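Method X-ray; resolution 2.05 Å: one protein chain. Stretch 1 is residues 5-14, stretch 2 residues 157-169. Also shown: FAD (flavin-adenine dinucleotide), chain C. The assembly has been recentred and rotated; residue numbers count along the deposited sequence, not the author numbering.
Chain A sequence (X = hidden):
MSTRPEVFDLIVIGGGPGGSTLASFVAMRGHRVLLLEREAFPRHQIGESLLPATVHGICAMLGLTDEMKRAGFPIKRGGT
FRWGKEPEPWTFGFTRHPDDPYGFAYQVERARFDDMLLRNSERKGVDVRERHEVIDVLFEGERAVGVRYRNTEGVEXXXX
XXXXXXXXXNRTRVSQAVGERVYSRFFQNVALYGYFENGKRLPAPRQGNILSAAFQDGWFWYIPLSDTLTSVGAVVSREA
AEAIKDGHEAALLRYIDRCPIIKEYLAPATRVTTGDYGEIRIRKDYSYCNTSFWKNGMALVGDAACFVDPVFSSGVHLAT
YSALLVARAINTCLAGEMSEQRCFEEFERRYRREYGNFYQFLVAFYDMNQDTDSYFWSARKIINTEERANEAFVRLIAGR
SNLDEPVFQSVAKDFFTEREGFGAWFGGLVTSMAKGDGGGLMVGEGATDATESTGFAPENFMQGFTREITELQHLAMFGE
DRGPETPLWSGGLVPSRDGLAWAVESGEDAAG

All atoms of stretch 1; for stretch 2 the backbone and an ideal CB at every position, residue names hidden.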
ATOM      1  N   PRO A   5      -0.629 -25.875 -24.917  1.00 48.18           N
ATOM      2  CA  PRO A   5      -0.490 -24.819 -23.915  1.00 47.91           C
ATOM      3  C   PRO A   5      -1.321 -23.603 -24.300  1.00 47.56           C
ATOM      4  O   PRO A   5      -1.212 -23.106 -25.426  1.00 47.33           O
ATOM      5  CB  PRO A   5       1.006 -24.500 -23.948  1.00 48.20           C
ATOM      6  CG  PRO A   5       1.507 -25.002 -25.310  1.00 47.84           C
ATOM      7  CD  PRO A   5       0.374 -25.747 -25.985  1.00 48.64           C
ATOM      8  N   GLU A   6      -2.150 -23.153 -23.361  1.00 47.24           N
ATOM      9  CA  GLU A   6      -3.206 -22.169 -23.616  1.00 46.63           C
ATOM     10  C   GLU A   6      -2.655 -20.790 -23.966  1.00 46.07           C
ATOM     11  O   GLU A   6      -1.594 -20.401 -23.470  1.00 46.16           O
ATOM     12  CB  GLU A   6      -4.120 -22.083 -22.394  1.00 46.73           C
ATOM     13  CG  GLU A   6      -4.548 -23.441 -21.836  1.00 47.05           C
ATOM     14  CD  GLU A   6      -5.502 -23.338 -20.645  1.00 46.81           C
ATOM     15  OE1 GLU A   6      -5.293 -24.059 -19.645  1.00 48.47           O
ATOM     16  OE2 GLU A   6      -6.467 -22.549 -20.707  1.00 46.23           O
ATOM     17  N   VAL A   7      -3.371 -20.064 -24.825  1.00 45.18           N
ATOM     18  CA  VAL A   7      -2.968 -18.717 -25.251  1.00 44.48           C
ATOM     19  C   VAL A   7      -3.983 -17.653 -24.804  1.00 43.55           C
ATOM     20  O   VAL A   7      -5.196 -17.822 -24.978  1.00 43.61           O
ATOM     21  CB  VAL A   7      -2.702 -18.642 -26.787  1.00 44.74           C
ATOM     22  CG1 VAL A   7      -3.952 -19.043 -27.594  1.00 45.33           C
ATOM     23  CG2 VAL A   7      -2.194 -17.255 -27.198  1.00 45.17           C
ATOM     24  N   PHE A   8      -3.478 -16.569 -24.211  1.00 42.01           N
ATOM     25  CA  PHE A   8      -4.330 -15.498 -23.685  1.00 40.15           C
ATOM     26  C   PHE A   8      -3.863 -14.128 -24.186  1.00 39.27           C
ATOM     27  O   PHE A   8      -2.829 -14.023 -24.839  1.00 39.06           O
ATOM     28  CB  PHE A   8      -4.338 -15.548 -22.156  1.00 40.01           C
ATOM     29  CG  PHE A   8      -4.960 -16.798 -21.586  1.00 39.50           C
ATOM     30  CD1 PHE A   8      -6.322 -16.846 -21.312  1.00 38.73           C
ATOM     31  CD2 PHE A   8      -4.185 -17.922 -21.315  1.00 39.04           C
ATOM     32  CE1 PHE A   8      -6.904 -17.988 -20.776  1.00 39.30           C
ATOM     33  CE2 PHE A   8      -4.753 -19.073 -20.783  1.00 38.38           C
ATOM     34  CZ  PHE A   8      -6.113 -19.114 -20.512  1.00 39.51           C
ATOM     35  N   ASP A   9      -4.630 -13.078 -23.924  1.00 38.03           N
ATOM     36  CA  ASP A   9      -4.113 -11.739 -24.186  1.00 37.31           C
ATOM     37  C   ASP A   9      -3.225 -11.320 -23.000  1.00 36.23           C
ATOM     38  O   ASP A   9      -2.221 -10.640 -23.184  1.00 36.09           O
ATOM     39  CB  ASP A   9      -5.237 -10.723 -24.439  1.00 37.31           C
ATOM     40  CG  ASP A   9      -6.093 -11.064 -25.667  1.00 38.57           C
ATOM     41  OD1 ASP A   9      -7.304 -11.313 -25.478  1.00 39.59           O
ATOM     42  OD2 ASP A   9      -5.570 -11.060 -26.809  1.00 37.84           O
ATOM     43  N   LEU A  10      -3.582 -11.780 -21.796  1.00 35.43           N
ATOM     44  CA  LEU A  10      -2.925 -11.352 -20.553  1.00 34.38           C
ATOM     45  C   LEU A  10      -2.954 -12.453 -19.515  1.00 33.77           C
ATOM     46  O   LEU A  10      -3.992 -13.070 -19.298  1.00 33.48           O
ATOM     47  CB  LEU A  10      -3.638 -10.113 -19.980  1.00 34.63           C
ATOM     48  CG  LEU A  10      -3.327  -9.600 -18.563  1.00 34.67           C
ATOM     49  CD1 LEU A  10      -1.883  -9.094 -18.484  1.00 33.24           C
ATOM     50  CD2 LEU A  10      -4.306  -8.485 -18.168  1.00 34.22           C
ATOM     51  N   ILE A  11      -1.814 -12.681 -18.866  1.00 33.16           N
ATOM     52  CA  ILE A  11      -1.768 -13.520 -17.671  1.00 32.95           C
ATOM     53  C   ILE A  11      -1.395 -12.663 -16.467  1.00 33.03           C
ATOM     54  O   ILE A  11      -0.349 -12.001 -16.468  1.00 32.96           O
ATOM     55  CB  ILE A  11      -0.759 -14.678 -17.796  1.00 32.92           C
ATOM     56  CG1 ILE A  11      -1.156 -15.603 -18.961  1.00 33.12           C
ATOM     57  CG2 ILE A  11      -0.694 -15.466 -16.477  1.00 32.58           C
ATOM     58  CD1 ILE A  11      -0.007 -16.403 -19.554  1.00 33.35           C
ATOM     59  N   VAL A  12      -2.257 -12.689 -15.450  1.00 32.80           N
ATOM     60  CA  VAL A  12      -2.013 -11.994 -14.198  1.00 32.53           C
ATOM     61  C   VAL A  12      -1.642 -12.998 -13.113  1.00 32.03           C
ATOM     62  O   VAL A  12      -2.330 -14.003 -12.921  1.00 31.56           O
ATOM     63  CB  VAL A  12      -3.235 -11.142 -13.787  1.00 33.00           C
ATOM     64  CG1 VAL A  12      -3.008 -10.472 -12.437  1.00 32.44           C
ATOM     65  CG2 VAL A  12      -3.491 -10.088 -14.846  1.00 32.72           C
ATOM     66  N   ILE A  13      -0.527 -12.723 -12.443  1.00 30.89           N
ATOM     67  CA  ILE A  13      -0.029 -13.535 -11.351  1.00 30.86           C
ATOM     68  C   ILE A  13      -0.421 -12.925 -10.001  1.00 31.05           C
ATOM     69  O   ILE A  13       0.220 -11.966  -9.522  1.00 31.25           O
ATOM     70  CB  ILE A  13       1.518 -13.628 -11.387  1.00 30.82           C
ATOM     71  CG1 ILE A  13       2.034 -13.840 -12.825  1.00 30.43           C
ATOM     72  CG2 ILE A  13       1.996 -14.661 -10.366  1.00 30.54           C
ATOM     73  CD1 ILE A  13       3.554 -13.816 -12.971  1.00 31.23           C
ATOM     74  N   GLY A  14      -1.449 -13.490  -9.381  1.00 30.73           N
ATOM     75  CA  GLY A  14      -1.897 -13.074  -8.048  1.00 30.78           C
ATOM     76  C   GLY A  14      -3.279 -12.462  -8.123  1.00 31.12           C
ATOM     77  O   GLY A  14      -3.561 -11.700  -9.036  1.00 31.41           O
ATOM     78  N   UNK A 157       2.543 -27.006 -15.387  1.00 53.15           N
ATOM     79  CA  UNK A 157       2.047 -26.653 -16.725  1.00 52.24           C
ATOM     80  C   UNK A 157       2.571 -25.313 -17.247  1.00 51.70           C
ATOM     81  O   UNK A 157       3.360 -24.638 -16.581  1.00 51.24           O
ATOM     82  CB  UNK A 157       0.518 -26.617 -16.707  1.00 52.24           C
ATOM     83  N   UNK A 158       2.112 -24.926 -18.437  1.00 50.90           N
ATOM     84  CA  UNK A 158       2.479 -23.645 -19.028  1.00 50.61           C
ATOM     85  C   UNK A 158       1.314 -22.939 -19.713  1.00 49.59           C
ATOM     86  O   UNK A 158       0.342 -23.577 -20.130  1.00 49.61           O
ATOM     87  CB  UNK A 158       3.611 -23.851 -20.037  1.00 50.61           C
ATOM     88  N   UNK A 159       1.423 -21.615 -19.816  1.00 48.12           N
ATOM     89  CA  UNK A 159       0.452 -20.793 -20.533  1.00 46.94           C
ATOM     90  C   UNK A 159       1.155 -19.596 -21.164  1.00 46.09           C
ATOM     91  O   UNK A 159       2.183 -19.150 -20.668  1.00 45.62           O
ATOM     92  CB  UNK A 159      -0.665 -20.328 -19.596  1.00 46.94           C
ATOM     93  N   UNK A 160       0.599 -19.081 -22.258  1.00 45.36           N
ATOM     94  CA  UNK A 160       1.249 -18.017 -23.024  1.00 44.75           C
ATOM     95  C   UNK A 160       0.312 -16.839 -23.239  1.00 43.33           C
ATOM     96  O   UNK A 160      -0.898 -17.014 -23.258  1.00 43.27           O
ATOM     97  CB  UNK A 160       1.734 -18.551 -24.374  1.00 44.75           C
ATOM     98  N   UNK A 161       0.880 -15.642 -23.402  1.00 42.06           N
ATOM     99  CA  UNK A 161       0.102 -14.425 -23.605  1.00 40.57           C
ATOM    100  C   UNK A 161       0.980 -13.322 -24.150  1.00 39.94           C
ATOM    101  O   UNK A 161       2.204 -13.407 -24.073  1.00 40.23           O
ATOM    102  CB  UNK A 161      -0.560 -13.978 -22.300  1.00 40.57           C
ATOM    103  N   UNK A 162       0.360 -12.285 -24.700  1.00 38.59           N
ATOM    104  CA  UNK A 162       1.104 -11.115 -25.157  1.00 37.88           C
ATOM    105  C   UNK A 162       1.680 -10.289 -23.976  1.00 36.82           C
ATOM    106  O   UNK A 162       2.737  -9.658 -24.108  1.00 37.35           O
ATOM    107  CB  UNK A 162       0.194 -10.235 -26.017  1.00 37.88           C
ATOM    108  N   UNK A 163       0.984 -10.307 -22.839  1.00 35.30           N
ATOM    109  CA  UNK A 163       1.381  -9.544 -21.653  1.00 33.79           C
ATOM    110  C   UNK A 163       1.324 -10.400 -20.408  1.00 32.93           C
ATOM    111  O   UNK A 163       0.360 -11.126 -20.201  1.00 32.89           O
ATOM    112  CB  UNK A 163       0.488  -8.314 -21.479  1.00 33.79           C
ATOM    113  N   UNK A 164       2.367 -10.308 -19.586  1.00 32.25           N
ATOM    114  CA  UNK A 164       2.426 -10.995 -18.293  1.00 31.58           C
ATOM    115  C   UNK A 164       2.590  -9.914 -17.221  1.00 31.10           C
ATOM    116  O   UNK A 164       3.461  -9.058 -17.353  1.00 30.60           O
ATOM    117  CB  UNK A 164       3.567 -12.014 -18.243  1.00 31.58           C
ATOM    118  N   UNK A 165       1.743  -9.936 -16.192  1.00 30.19           N
ATOM    119  CA  UNK A 165       1.844  -8.956 -15.101  1.00 29.08           C
ATOM    120  C   UNK A 165       1.992  -9.609 -13.725  1.00 28.68           C
ATOM    121  O   UNK A 165       1.188 -10.453 -13.349  1.00 28.49           O
ATOM    122  CB  UNK A 165       0.610  -8.052 -15.102  1.00 29.08           C
ATOM    123  N   UNK A 166       3.036  -9.210 -12.998  1.00 27.87           N
ATOM    124  CA  UNK A 166       3.260  -9.637 -11.621  1.00 28.08           C
ATOM    125  C   UNK A 166       2.452  -8.747 -10.682  1.00 27.88           C
ATOM    126  O   UNK A 166       2.741  -7.552 -10.525  1.00 28.05           O
ATOM    127  CB  UNK A 166       4.748  -9.591 -11.267  1.00 28.08           C
ATOM    128  N   UNK A 167       1.412  -9.335 -10.096  1.00 27.20           N
ATOM    129  CA  UNK A 167       0.618  -8.702  -9.059  1.00 26.91           C
ATOM    130  C   UNK A 167       0.680  -9.625  -7.863  1.00 26.65           C
ATOM    131  O   UNK A 167      -0.293  -9.774  -7.140  1.00 26.79           O
ATOM    132  CB  UNK A 167      -0.822  -8.442  -9.507  1.00 26.91           C
ATOM    133  N   UNK A 168       1.819 -10.273  -7.667  1.00 26.56           N
ATOM    134  CA  UNK A 168       1.877 -11.319  -6.646  1.00 26.92           C
ATOM    135  C   UNK A 168       2.380 -10.823  -5.287  1.00 26.80           C
ATOM    136  O   UNK A 168       2.760 -11.621  -4.422  1.00 26.57           O
ATOM    137  CB  UNK A 168       2.778 -12.456  -7.133  1.00 26.92           C
ATOM    138  N   UNK A 169       2.354  -9.505  -5.096  1.00 26.20           N
ATOM    139  CA  UNK A 169       2.557  -8.949  -3.766  1.00 26.71           C
ATOM    140  C   UNK A 169       3.995  -8.989  -3.293  1.00 26.83           C
ATOM    141  O   UNK A 169       4.911  -9.224  -4.071  1.00 26.58           O
ATOM    142  CB  UNK A 169       1.679  -9.697  -2.760  1.00 26.71           C
TER
HETATM  143  PA  FAD C 600      -1.351  -8.822  -2.252  1.00 27.39           P
HETATM  144  O1A FAD C 600      -2.548  -8.279  -1.517  1.00 28.07           O
HETATM  145  O2A FAD C 600      -0.217  -9.249  -1.385  1.00 26.90           O
HETATM  146  O5B FAD C 600      -1.854 -10.096  -3.107  1.00 26.81           O
HETATM  147  C5B FAD C 600      -0.974 -10.806  -3.965  1.00 28.95           C
HETATM  148  C4B FAD C 600      -1.553 -12.195  -4.250  1.00 31.44           C
HETATM  149  O4B FAD C 600      -0.649 -12.973  -5.008  1.00 31.30           O
HETATM  150  C3B FAD C 600      -1.806 -12.962  -2.957  1.00 33.36           C
HETATM  151  O3B FAD C 600      -3.156 -13.367  -2.952  1.00 36.68           O
HETATM  152  C2B FAD C 600      -0.895 -14.171  -3.026  1.00 33.90           C
HETATM  153  O2B FAD C 600      -1.560 -15.306  -2.548  1.00 31.82           O
HETATM  154  C1B FAD C 600      -0.614 -14.288  -4.513  1.00 33.58           C
HETATM  155  N9A FAD C 600       0.684 -14.888  -4.869  1.00 35.59           N
HETATM  156  C8A FAD C 600       1.903 -14.745  -4.255  1.00 35.61           C
HETATM  157  N7A FAD C 600       2.809 -15.465  -4.956  1.00 36.82           N
HETATM  158  C5A FAD C 600       2.194 -16.051  -6.012  1.00 36.30           C
HETATM  159  C6A FAD C 600       2.632 -16.898  -7.042  1.00 35.67           C
HETATM  160  N6A FAD C 600       3.874 -17.398  -7.057  1.00 35.08           N
HETATM  161  N1A FAD C 600       1.725 -17.324  -7.983  1.00 34.72           N
HETATM  162  C2A FAD C 600       0.403 -16.966  -7.911  1.00 35.06           C
HETATM  163  N3A FAD C 600      -0.017 -16.145  -6.887  1.00 35.80           N
HETATM  164  C4A FAD C 600       0.859 -15.691  -5.962  1.00 35.76           C
HETATM  165  N1  FAD C 600      -2.731  -1.004   2.733  1.00 26.79           N
HETATM  166  C2  FAD C 600      -3.901  -0.304   2.844  1.00 27.58           C
HETATM  167  O2  FAD C 600      -4.463   0.049   1.811  1.00 27.48           O
HETATM  168  N3  FAD C 600      -4.400  -0.005   4.100  1.00 27.48           N
HETATM  169  C4  FAD C 600      -3.734  -0.419   5.248  1.00 28.11           C
HETATM  170  O4  FAD C 600      -4.187  -0.173   6.368  1.00 28.29           O
HETATM  171  C4X FAD C 600      -2.539  -1.118   5.132  1.00 28.01           C
HETATM  172  N5  FAD C 600      -1.848  -1.547   6.249  1.00 27.79           N
HETATM  173  C5X FAD C 600      -0.667  -2.249   6.103  1.00 27.53           C
HETATM  174  C6  FAD C 600       0.047  -2.680   7.226  1.00 27.51           C
HETATM  175  C7  FAD C 600       1.247  -3.391   7.065  1.00 27.65           C
HETATM  176  C7M FAD C 600       2.107  -3.649   8.270  1.00 25.87           C
HETATM  177  C8  FAD C 600       1.738  -3.667   5.784  1.00 27.39           C
HETATM  178  C8M FAD C 600       3.119  -4.245   5.567  1.00 27.78           C
HETATM  179  C9  FAD C 600       1.017  -3.245   4.672  1.00 27.85           C
HETATM  180  C9A FAD C 600      -0.180  -2.535   4.821  1.00 27.85           C
HETATM  181  N10 FAD C 600      -0.879  -2.133   3.698  1.00 27.92           N
HETATM  182  C10 FAD C 600      -2.048  -1.418   3.849  1.00 27.86           C
HETATM  183  C1' FAD C 600      -0.417  -2.538   2.309  1.00 28.31           C
HETATM  184  C2' FAD C 600      -1.231  -3.675   1.681  1.00 29.21           C
HETATM  185  O2' FAD C 600      -1.020  -4.838   2.455  1.00 28.68           O
HETATM  186  C3' FAD C 600      -0.777  -3.947   0.238  1.00 27.50           C
HETATM  187  O3' FAD C 600      -0.396  -2.748  -0.403  1.00 28.41           O
HETATM  188  C4' FAD C 600      -1.836  -4.580  -0.663  1.00 28.28           C
HETATM  189  O4' FAD C 600      -2.212  -5.833  -0.138  1.00 27.62           O
HETATM  190  C5' FAD C 600      -1.258  -4.770  -2.066  1.00 26.01           C
HETATM  191  O5' FAD C 600      -2.082  -5.630  -2.803  1.00 27.86           O
HETATM  192  P   FAD C 600      -1.491  -6.540  -3.987  1.00 25.76           P
HETATM  193  O1P FAD C 600      -2.626  -6.936  -4.908  1.00 26.39           O
HETATM  194  O2P FAD C 600      -0.444  -5.794  -4.754  1.00 22.01           O
HETATM  195  O3P FAD C 600      -0.758  -7.750  -3.267  1.00 23.76           O

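Stretch 2 runs parallel to stretch 1 in two strand segments; both stretches turn a corner, at Asp9 and at 162, and the parallel pairing resumes beyond it.

Position 157 has nothing of stretch 1 within 5.5 Å of its ideal CB. Almost any strand-forming residue would serve; it is Leu157, which makes no contact here.

At 158 the ideal CB points sideways, 4.7 Å from Pro5 CB. Flexible or polar side chains would both fit, and the residue is Met158.

Position 159 is tighter. Its ideal CB lies 4.0 Å from Ile11 CD1 and 4.4 Å from Phe8 CE2, so a small apolar group suits the space between them. Ala159 fills it, its methyl lying at the edge of the Phe8 ring.

The backbone at 160 is tied to stretch 1 by two hydrogen bonds, which flank Val7: its N donates to Glu6 O (2.8 Å) and its O accepts from Phe8 N (2.8 Å). The CB leaves on the face shared with Val7, with room for a long or a ring side chain, polar or apolar. His160, with chi1 m, brings its CE1 to 3.6 Å from Pro5 CB and so covers the start of stretch 1.

At 161 the ideal CB is crowded, 3.4 Å from Phe8 O, 3.7 Å from Ile11 CD1 and 3.8 Å from Leu10 N. A small residue is the natural choice. Ala161 packs its CB against Ile11 CD1, and Ala161 CB lies 4.1 Å from Phe8 CB.

Position 162 is the corner, with a sideways CB. Many polar residues would do. Arg162 leads its end away, and its guanidinium is hydrogen-bonded elsewhere in the structure.

Beyond the corner, the N of 163 donates to Asp9 O (3.2 Å). The O of 163 accepts from Ile11 N (3.0 Å). The ideal CB of 163 is 3.9 Å from Leu10 CD1, favouring an apolar residue, branched or aromatic. Phe163 keeps that contact through its CB and has Asp9 O at its ring edge.

Position 164 shares a face with Ile11 and Ile13, an apolar setting for Val, Ile or Leu. Ile164 touches both: its CD1 meets Ile11 CD1 at 3.7 Å, and its CG2 meets Ile13 CD1 at 4.1 Å.

At 165, N donates to Ile11 O and O accepts from Ile13 N, both at 3.0 Å. With Leu10 and Val12 nearby, a beta-branched apolar residue fits; Val165 places CG2 3.8 Å from Leu10 CD1.

Position 166 has its ideal CB 4.7 Å from Ile13 CD1, which alone would admit an apolar residue. Asp166 instead uses OD1 to accept from the N of 168 (2.9 Å), bracing the turn.

At 167, N donates to Ile13 O (2.9 Å) and the CB is near Val12 CG1; a small residue suits, and Ala167 supplies one methyl.

Position 168 has its ideal CB 3.5 Å from Ile13 O, favouring something compact. Ser168 gives OG to Asp166 OD1 at a very short 2.4 Å.

At 169, positive phi favours glycine, and an ideal CB would clash with FAD O2A (2.4 Å). Gly169 leaves that space to the cofactor.

Stretch 2 157-169: LMAHARFIVDASG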
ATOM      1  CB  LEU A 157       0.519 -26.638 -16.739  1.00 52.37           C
ATOM      2  CG  LEU A 157      -0.263 -27.943 -16.589  1.00 52.94           C
ATOM      3  CD1 LEU A 157      -1.736 -27.665 -16.859  1.00 53.32           C
ATOM      4  CD2 LEU A 157       0.264 -29.033 -17.524  1.00 52.40           C
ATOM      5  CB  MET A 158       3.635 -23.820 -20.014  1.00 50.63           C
ATOM      6  CG  MET A 158       4.955 -24.144 -19.344  1.00 51.35           C
ATOM      7  SD  MET A 158       6.275 -24.499 -20.505  1.00 52.60           S
ATOM      8  CE  MET A 158       5.769 -26.093 -21.177  1.00 52.62           C
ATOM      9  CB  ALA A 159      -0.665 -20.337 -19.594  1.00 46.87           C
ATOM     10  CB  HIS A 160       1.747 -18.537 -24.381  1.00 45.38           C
ATOM     11  CG  HIS A 160       2.525 -19.814 -24.297  1.00 47.91           C
ATOM     12  ND1 HIS A 160       2.373 -20.839 -25.207  1.00 49.85           N
ATOM     13  CD2 HIS A 160       3.457 -20.239 -23.408  1.00 49.70           C
ATOM     14  CE1 HIS A 160       3.177 -21.836 -24.884  1.00 50.43           C
ATOM     15  NE2 HIS A 160       3.841 -21.500 -23.793  1.00 50.90           N
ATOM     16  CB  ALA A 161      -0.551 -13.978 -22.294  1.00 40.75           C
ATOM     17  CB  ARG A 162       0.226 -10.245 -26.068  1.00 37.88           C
ATOM     18  CG  ARG A 162       0.991  -9.126 -26.780  1.00 38.57           C
ATOM     19  CD  ARG A 162       0.082  -8.225 -27.597  1.00 38.65           C
ATOM     20  NE  ARG A 162       0.704  -6.926 -27.862  1.00 39.82           N
ATOM     21  CZ  ARG A 162       0.167  -5.957 -28.604  1.00 41.53           C
ATOM     22  NH1 ARG A 162      -1.013  -6.122 -29.192  1.00 42.13           N
ATOM     23  NH2 ARG A 162       0.817  -4.810 -28.767  1.00 42.28           N
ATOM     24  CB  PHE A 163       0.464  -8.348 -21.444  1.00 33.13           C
ATOM     25  CG  PHE A 163       0.448  -7.386 -22.580  1.00 32.78           C
ATOM     26  CD1 PHE A 163       1.497  -6.510 -22.779  1.00 31.81           C
ATOM     27  CD2 PHE A 163      -0.639  -7.344 -23.443  1.00 31.81           C
ATOM     28  CE1 PHE A 163       1.469  -5.604 -23.837  1.00 33.21           C
ATOM     29  CE2 PHE A 163      -0.675  -6.440 -24.494  1.00 33.50           C
ATOM     30  CZ  PHE A 163       0.380  -5.569 -24.693  1.00 32.49           C
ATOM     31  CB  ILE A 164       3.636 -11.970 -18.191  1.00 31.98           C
ATOM     32  CG1 ILE A 164       3.785 -12.833 -19.458  1.00 33.35           C
ATOM     33  CG2 ILE A 164       3.541 -12.840 -16.914  1.00 31.93           C
ATOM     34  CD1 ILE A 164       2.665 -13.824 -19.694  1.00 34.73           C
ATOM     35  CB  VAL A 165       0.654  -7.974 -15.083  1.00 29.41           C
ATOM     36  CG1 VAL A 165       0.766  -7.025 -13.876  1.00 28.18           C
ATOM     37  CG2 VAL A 165       0.595  -7.165 -16.403  1.00 27.56           C
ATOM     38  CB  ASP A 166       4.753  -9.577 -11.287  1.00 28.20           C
ATOM     39  CG  ASP A 166       5.085 -10.139  -9.912  1.00 29.28           C
ATOM     40  OD1 ASP A 166       4.230 -10.782  -9.250  1.00 30.43           O
ATOM     41  OD2 ASP A 166       6.232  -9.941  -9.487  1.00 31.15           O
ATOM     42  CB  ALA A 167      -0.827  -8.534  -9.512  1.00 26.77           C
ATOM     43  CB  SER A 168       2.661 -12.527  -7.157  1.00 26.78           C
ATOM     44  OG  SER A 168       4.014 -12.210  -7.392  1.00 27.25           O
TER
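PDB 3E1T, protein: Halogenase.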